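Local coordinates for aminotransferase, class III (Deinococcus radiodurans, PDB 3I4J) that probably transfers amino groups between substrates as a pyridoxal-phosphate-dependent enzyme of the class III aminotransferase family, at the interface of chains A and B. Residues are numbered along the deposited sequence; one frame, centred on the assembly and turned at random. Chains: chain A/B, Aminotransferase, class III.

Contact 1: the interface of chains A and B. Residues chain A 12-15; chain B 68-70.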
ATOM      1  N   TYR A  12      -0.714  23.696  -0.771  1.00 33.98           N
ATOM      2  CA  TYR A  12      -0.233  22.597   0.049  1.00 33.15           C
ATOM      3  C   TYR A  12       1.116  23.032   0.598  1.00 33.16           C
ATOM      4  O   TYR A  12       2.154  22.834  -0.039  1.00 35.17           O
ATOM      5  CB  TYR A  12      -0.099  21.316  -0.784  1.00 32.24           C
ATOM      6  CG  TYR A  12      -1.430  20.727  -1.192  1.00 30.56           C
ATOM      7  CD1 TYR A  12      -2.177  19.949  -0.300  1.00 30.02           C
ATOM      8  CD2 TYR A  12      -1.969  20.980  -2.453  1.00 29.23           C
ATOM      9  CE1 TYR A  12      -3.428  19.443  -0.656  1.00 28.18           C
ATOM     10  CE2 TYR A  12      -3.219  20.482  -2.819  1.00 28.90           C
ATOM     11  CZ  TYR A  12      -3.943  19.715  -1.916  1.00 28.00           C
ATOM     12  OH  TYR A  12      -5.178  19.231  -2.275  1.00 26.71           O
ATOM     13  N   PRO A  13       1.113  23.659   1.788  1.00 31.82           N
ATOM     14  CA  PRO A  13       2.345  24.127   2.427  1.00 31.28           C
ATOM     15  C   PRO A  13       3.381  23.014   2.451  1.00 29.49           C
ATOM     16  O   PRO A  13       3.035  21.843   2.609  1.00 30.44           O
ATOM     17  CB  PRO A  13       1.882  24.510   3.831  1.00 31.43           C
ATOM     18  CG  PRO A  13       0.469  24.935   3.615  1.00 32.43           C
ATOM     19  CD  PRO A  13      -0.049  23.883   2.665  1.00 31.30           C
ATOM     20  N   VAL A  14       4.647  23.376   2.287  1.00 28.25           N
ATOM     21  CA  VAL A  14       5.718  22.389   2.300  1.00 27.63           C
ATOM     22  C   VAL A  14       6.211  22.178   3.727  1.00 26.39           C
ATOM     23  O   VAL A  14       6.840  23.056   4.311  1.00 24.94           O
ATOM     24  CB  VAL A  14       6.902  22.839   1.413  1.00 28.07           C
ATOM     25  CG1 VAL A  14       8.042  21.839   1.514  1.00 28.81           C
ATOM     26  CG2 VAL A  14       6.442  22.969  -0.033  1.00 29.00           C
ATOM     27  N   ALA A  15       5.914  21.011   4.291  1.00 25.40           N
ATOM     28  CA  ALA A  15       6.344  20.699   5.650  1.00 24.58           C
ATOM     29  C   ALA A  15       7.822  20.342   5.639  1.00 25.10           C
ATOM     30  O   ALA A  15       8.302  19.702   4.702  1.00 24.82           O
ATOM     31  CB  ALA A  15       5.530  19.531   6.205  1.00 24.19           C
TER
ATOM     32  N   GLN B  68      -3.061  17.642   3.391  1.00 25.25           N
ATOM     33  CA  GLN B  68      -2.756  18.796   4.230  1.00 25.92           C
ATOM     34  C   GLN B  68      -1.420  19.473   3.910  1.00 26.97           C
ATOM     35  O   GLN B  68      -1.343  20.703   3.851  1.00 28.12           O
ATOM     36  CB  GLN B  68      -2.782  18.370   5.708  1.00 24.97           C
ATOM     37  CG  GLN B  68      -4.059  17.633   6.104  1.00 25.11           C
ATOM     38  CD  GLN B  68      -3.994  17.005   7.489  1.00 24.47           C
ATOM     39  OE1 GLN B  68      -2.981  16.417   7.873  1.00 25.10           O
ATOM     40  NE2 GLN B  68      -5.086  17.111   8.236  1.00 28.11           N
ATOM     41  N   PHE B  69      -0.375  18.675   3.698  1.00 25.48           N
ATOM     42  CA  PHE B  69       0.952  19.220   3.407  1.00 25.77           C
ATOM     43  C   PHE B  69       1.730  18.420   2.380  1.00 25.16           C
ATOM     44  O   PHE B  69       1.472  17.241   2.152  1.00 24.31           O
ATOM     45  CB  PHE B  69       1.830  19.230   4.661  1.00 25.31           C
ATOM     46  CG  PHE B  69       1.290  20.040   5.788  1.00 27.34           C
ATOM     47  CD1 PHE B  69       1.512  21.411   5.846  1.00 27.77           C
ATOM     48  CD2 PHE B  69       0.562  19.430   6.808  1.00 28.45           C
ATOM     49  CE1 PHE B  69       1.019  22.167   6.902  1.00 29.65           C
ATOM     50  CE2 PHE B  69       0.063  20.176   7.868  1.00 29.48           C
ATOM     51  CZ  PHE B  69       0.292  21.546   7.918  1.00 30.00           C
ATOM     52  N   SER B  70       2.707  19.092   1.784  1.00 24.56           N
ATOM     53  CA  SER B  70       3.633  18.467   0.863  1.00 24.40           C
ATOM     54  C   SER B  70       4.835  18.424   1.803  1.00 23.39           C
ATOM     55  O   SER B  70       4.692  18.755   2.981  1.00 23.03           O
ATOM     56  CB  SER B  70       3.925  19.374  -0.336  1.00 25.44           C
ATOM     57  OG  SER B  70       4.888  18.776  -1.190  1.00 25.26           O
TER
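A:Pro13 and B:Ser70 meet backbone to backbone, and two hydrogen bonds join the chains here in a short parallel beta bridge centred on A:Val14 and B:Ser70. In the first, the amide B:Ser70 N gives its hydrogen to the carbonyl A:Pro13 O over 2.9 Å, nearly straight at 172° about the hydrogen. The second runs the other way: A:Ala15 N donates to B:Ser70 O, also over 2.9 Å. B:Ser70 thus uses both its amide and its carbonyl on residues to either side of A:Val14, the hallmark of parallel pairing. Proline suits its place because the pairing uses its carbonyl and needs no N-H from it.

Apolar contacts back up this pairing. The ring of B:Phe69 sets its edge beside A:Pro13, with CD1 3.7 Å from the pyrrolidine carbon CB, and A:Pro13 O lies at that same edge, in the plane of the ring. CG stands beside the backbone N, opposite the carbonyl carbon (chi1 -60°), which turns the ring toward the proline. A:Ala15 adds its methyl CB, 4.0 Å from B:Phe69 CB; a side chain this small probably helps the two backbones come close. A:Val14 itself contributes little buried surface, its branched side chain suiting an extended backbone.

A van der Waals contact against a polar atom adds to these: A:Pro13 CD rests 3.6 Å from the backbone oxygen B:Gln68 O.

In the fold, A:Tyr12 and A:Pro13 are the loop leading into strand 14-19, while B:Gln68 and B:Phe69 precede the short strand 70-71, which runs directly into helix 72-84. The start of one subunit's strand is thereby paired with the other subunit.

Contact 2: the interface of chains A and B. Residues chain A 4-6; chain B 91, 273, 275, 280, 283-284.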
ATOM      1  N   VAL A   4       5.884  18.047  -8.231  1.00 22.68           N
ATOM      2  CA  VAL A   4       4.934  17.263  -7.445  1.00 22.51           C
ATOM      3  C   VAL A   4       3.510  17.311  -8.003  1.00 21.66           C
ATOM      4  O   VAL A   4       2.988  18.382  -8.337  1.00 22.43           O
ATOM      5  CB  VAL A   4       4.903  17.741  -5.971  1.00 22.89           C
ATOM      6  CG1 VAL A   4       3.870  16.937  -5.181  1.00 23.29           C
ATOM      7  CG2 VAL A   4       6.288  17.605  -5.356  1.00 23.76           C
ATOM      8  N   PHE A   5       2.883  16.141  -8.115  1.00 21.36           N
ATOM      9  CA  PHE A   5       1.508  16.056  -8.599  1.00 21.43           C
ATOM     10  C   PHE A   5       0.632  16.294  -7.372  1.00 23.46           C
ATOM     11  O   PHE A   5       0.356  15.363  -6.613  1.00 21.78           O
ATOM     12  CB  PHE A   5       1.229  14.661  -9.179  1.00 22.26           C
ATOM     13  CG  PHE A   5      -0.055  14.563  -9.969  1.00 20.70           C
ATOM     14  CD1 PHE A   5      -0.035  14.098 -11.283  1.00 20.57           C
ATOM     15  CD2 PHE A   5      -1.283  14.904  -9.401  1.00 21.33           C
ATOM     16  CE1 PHE A   5      -1.217  13.973 -12.018  1.00 20.79           C
ATOM     17  CE2 PHE A   5      -2.470  14.784 -10.129  1.00 22.23           C
ATOM     18  CZ  PHE A   5      -2.433  14.315 -11.443  1.00 22.12           C
ATOM     19  N   TYR A   6       0.212  17.538  -7.167  1.00 22.83           N
ATOM     20  CA  TYR A   6      -0.622  17.866  -6.017  1.00 24.76           C
ATOM     21  C   TYR A   6      -2.011  17.263  -6.181  1.00 23.51           C
ATOM     22  O   TYR A   6      -2.447  16.971  -7.294  1.00 23.61           O
ATOM     23  CB  TYR A   6      -0.711  19.387  -5.845  1.00 24.51           C
ATOM     24  CG  TYR A   6       0.614  20.019  -5.479  1.00 25.27           C
ATOM     25  CD1 TYR A   6       1.173  19.838  -4.211  1.00 23.63           C
ATOM     26  CD2 TYR A   6       1.325  20.769  -6.407  1.00 25.68           C
ATOM     27  CE1 TYR A   6       2.411  20.392  -3.883  1.00 25.58           C
ATOM     28  CE2 TYR A   6       2.557  21.324  -6.093  1.00 26.23           C
ATOM     29  CZ  TYR A   6       3.097  21.134  -4.833  1.00 25.69           C
ATOM     30  OH  TYR A   6       4.322  21.686  -4.532  1.00 25.51           O
TER
ATOM     31  N   ARG B  91       4.899  15.396 -13.683  1.00 21.89           N
ATOM     32  CA  ARG B  91       4.430  15.509 -12.304  1.00 20.68           C
ATOM     33  C   ARG B  91       4.336  14.143 -11.639  1.00 19.83           C
ATOM     34  O   ARG B  91       3.722  13.228 -12.176  1.00 19.14           O
ATOM     35  CB  ARG B  91       3.064  16.182 -12.283  1.00 20.33           C
ATOM     36  CG  ARG B  91       3.090  17.630 -12.750  1.00 25.09           C
ATOM     37  CD  ARG B  91       3.577  18.560 -11.643  1.00 27.12           C
ATOM     38  NE  ARG B  91       3.558  19.955 -12.067  1.00 29.82           N
ATOM     39  CZ  ARG B  91       3.470  20.990 -11.235  1.00 30.54           C
ATOM     40  NH1 ARG B  91       3.388  20.792  -9.923  1.00 25.41           N
ATOM     41  NH2 ARG B  91       3.470  22.223 -11.716  1.00 31.55           N
ATOM     42  N   LEU B 273       3.329   7.502 -10.159  1.00 18.98           N
ATOM     43  CA  LEU B 273       3.275   7.716 -11.593  1.00 18.36           C
ATOM     44  C   LEU B 273       3.803   9.100 -11.921  1.00 19.30           C
ATOM     45  O   LEU B 273       3.844   9.986 -11.064  1.00 19.00           O
ATOM     46  CB  LEU B 273       1.839   7.551 -12.114  1.00 17.25           C
ATOM     47  CG  LEU B 273       0.709   8.433 -11.579  1.00 17.96           C
ATOM     48  CD1 LEU B 273       0.802   9.829 -12.186  1.00 19.29           C
ATOM     49  CD2 LEU B 273      -0.630   7.805 -11.935  1.00 20.07           C
ATOM     50  N   ALA B 275       3.164  12.042 -14.690  1.00 18.95           N
ATOM     51  CA  ALA B 275       2.224  12.481 -15.714  1.00 18.92           C
ATOM     52  C   ALA B 275       2.725  13.699 -16.474  1.00 20.16           C
ATOM     53  O   ALA B 275       3.339  14.597 -15.899  1.00 20.08           O
ATOM     54  CB  ALA B 275       0.873  12.785 -15.080  1.00 21.36           C
ATOM     55  N   TYR B 280      -1.559  16.766 -16.165  1.00 22.85           N
ATOM     56  CA  TYR B 280      -1.642  17.318 -14.811  1.00 24.32           C
ATOM     57  C   TYR B 280      -2.457  18.613 -14.792  1.00 24.20           C
ATOM     58  O   TYR B 280      -3.379  18.770 -13.990  1.00 23.72           O
ATOM     59  CB  TYR B 280      -0.235  17.603 -14.270  1.00 22.00           C
ATOM     60  CG  TYR B 280      -0.213  18.327 -12.940  1.00 24.54           C
ATOM     61  CD1 TYR B 280      -0.711  17.724 -11.786  1.00 25.85           C
ATOM     62  CD2 TYR B 280       0.312  19.618 -12.835  1.00 25.54           C
ATOM     63  CE1 TYR B 280      -0.689  18.383 -10.556  1.00 25.97           C
ATOM     64  CE2 TYR B 280       0.337  20.289 -11.611  1.00 24.74           C
ATOM     65  CZ  TYR B 280      -0.166  19.664 -10.477  1.00 26.78           C
ATOM     66  OH  TYR B 280      -0.154  20.328  -9.272  1.00 27.71           O
ATOM     67  N   VAL B 283      -6.277  18.121 -15.202  1.00 28.45           N
ATOM     68  CA  VAL B 283      -6.955  17.629 -14.011  1.00 31.29           C
ATOM     69  C   VAL B 283      -6.984  18.681 -12.898  1.00 32.46           C
ATOM     70  O   VAL B 283      -7.952  18.757 -12.141  1.00 33.77           O
ATOM     71  CB  VAL B 283      -6.298  16.311 -13.499  1.00 31.90           C
ATOM     72  CG1 VAL B 283      -4.831  16.529 -13.212  1.00 35.02           C
ATOM     73  CG2 VAL B 283      -7.007  15.825 -12.253  1.00 35.31           C
ATOM     74  N   MET B 284      -5.939  19.501 -12.800  1.00 32.42           N
ATOM     75  CA  MET B 284      -5.903  20.542 -11.772  1.00 33.81           C
ATOM     76  C   MET B 284      -6.970  21.597 -12.051  1.00 36.73           C
ATOM     77  O   MET B 284      -7.527  22.189 -11.127  1.00 36.84           O
ATOM     78  CB  MET B 284      -4.524  21.206 -11.709  1.00 31.80           C
ATOM     79  CG  MET B 284      -3.440  20.347 -11.066  1.00 30.91           C
ATOM     80  SD  MET B 284      -3.802  19.853  -9.344  1.00 26.27           S
ATOM     81  CE  MET B 284      -4.411  18.178  -9.597  1.00 31.12           C
TER
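A:Phe5 plugs into chain B between B:Tyr280, B:Val283, B:Ala275 and B:Arg91, the tightly packed half of the contact. B:Tyr280 presents an edge to the phenylalanine face, ring planes 71° apart, with CD1 over the centre of the A:Phe5 ring. At the far end CZ of A:Phe5 meets the methyl CG1 of B:Val283 at 3.7 Å, while the small B:Ala275 puts CB in the ring plane, 3.9 Å from CE1. With CG anti to the backbone N (chi1 -167°), the A:Phe5 ring reaches in among these groups, where a flat apolar side chain fits well. Replacing it with an alanine would probably leave the B:Tyr280 edge and the B:Val283 methyl without their aromatic partner and open a gap between them.

Less surface is hidden around A:Val4, and the contact there is polar. B:Arg91 NH1 donates to the backbone carbonyl A:Val4 O over 2.9 Å, and the oxygen lies close to the guanidinium plane. A bend at chi2 (-80°) carries the arginine chain along one face of B:Tyr280, whose other face is lined by B:Met284 CG. That sandwich within chain B is likely to steady both the tyrosine edge and the guanidinium. Arginine suits the spot, its long chain packing on a ring while its end reaches a carbonyl. At the edge of the A:Tyr6 ring, the phenol oxygen B:Tyr280 OH lies 3.3 Å from CD2.

Contact 1 and contact 2 lie about 15 Å apart, measured between the centres of their C-alpha atoms, and share no residue. On chain A both draw on the same N-terminal stretch, which meets chain B first through its loop residues and then at the entry to strand 14-19. The chain B sides come from distant parts of the sequence: strands 91-95 and 271-275 with helix 277-284 for contact 2, and the loop residues B:Gln68 and B:Phe69 with the start of strand 70-71 for contact 1. Two-fold symmetry repeats both contacts with the chains exchanged, so each subunit's N-terminal arm clasps its partner, as befits the dimers typical of this family.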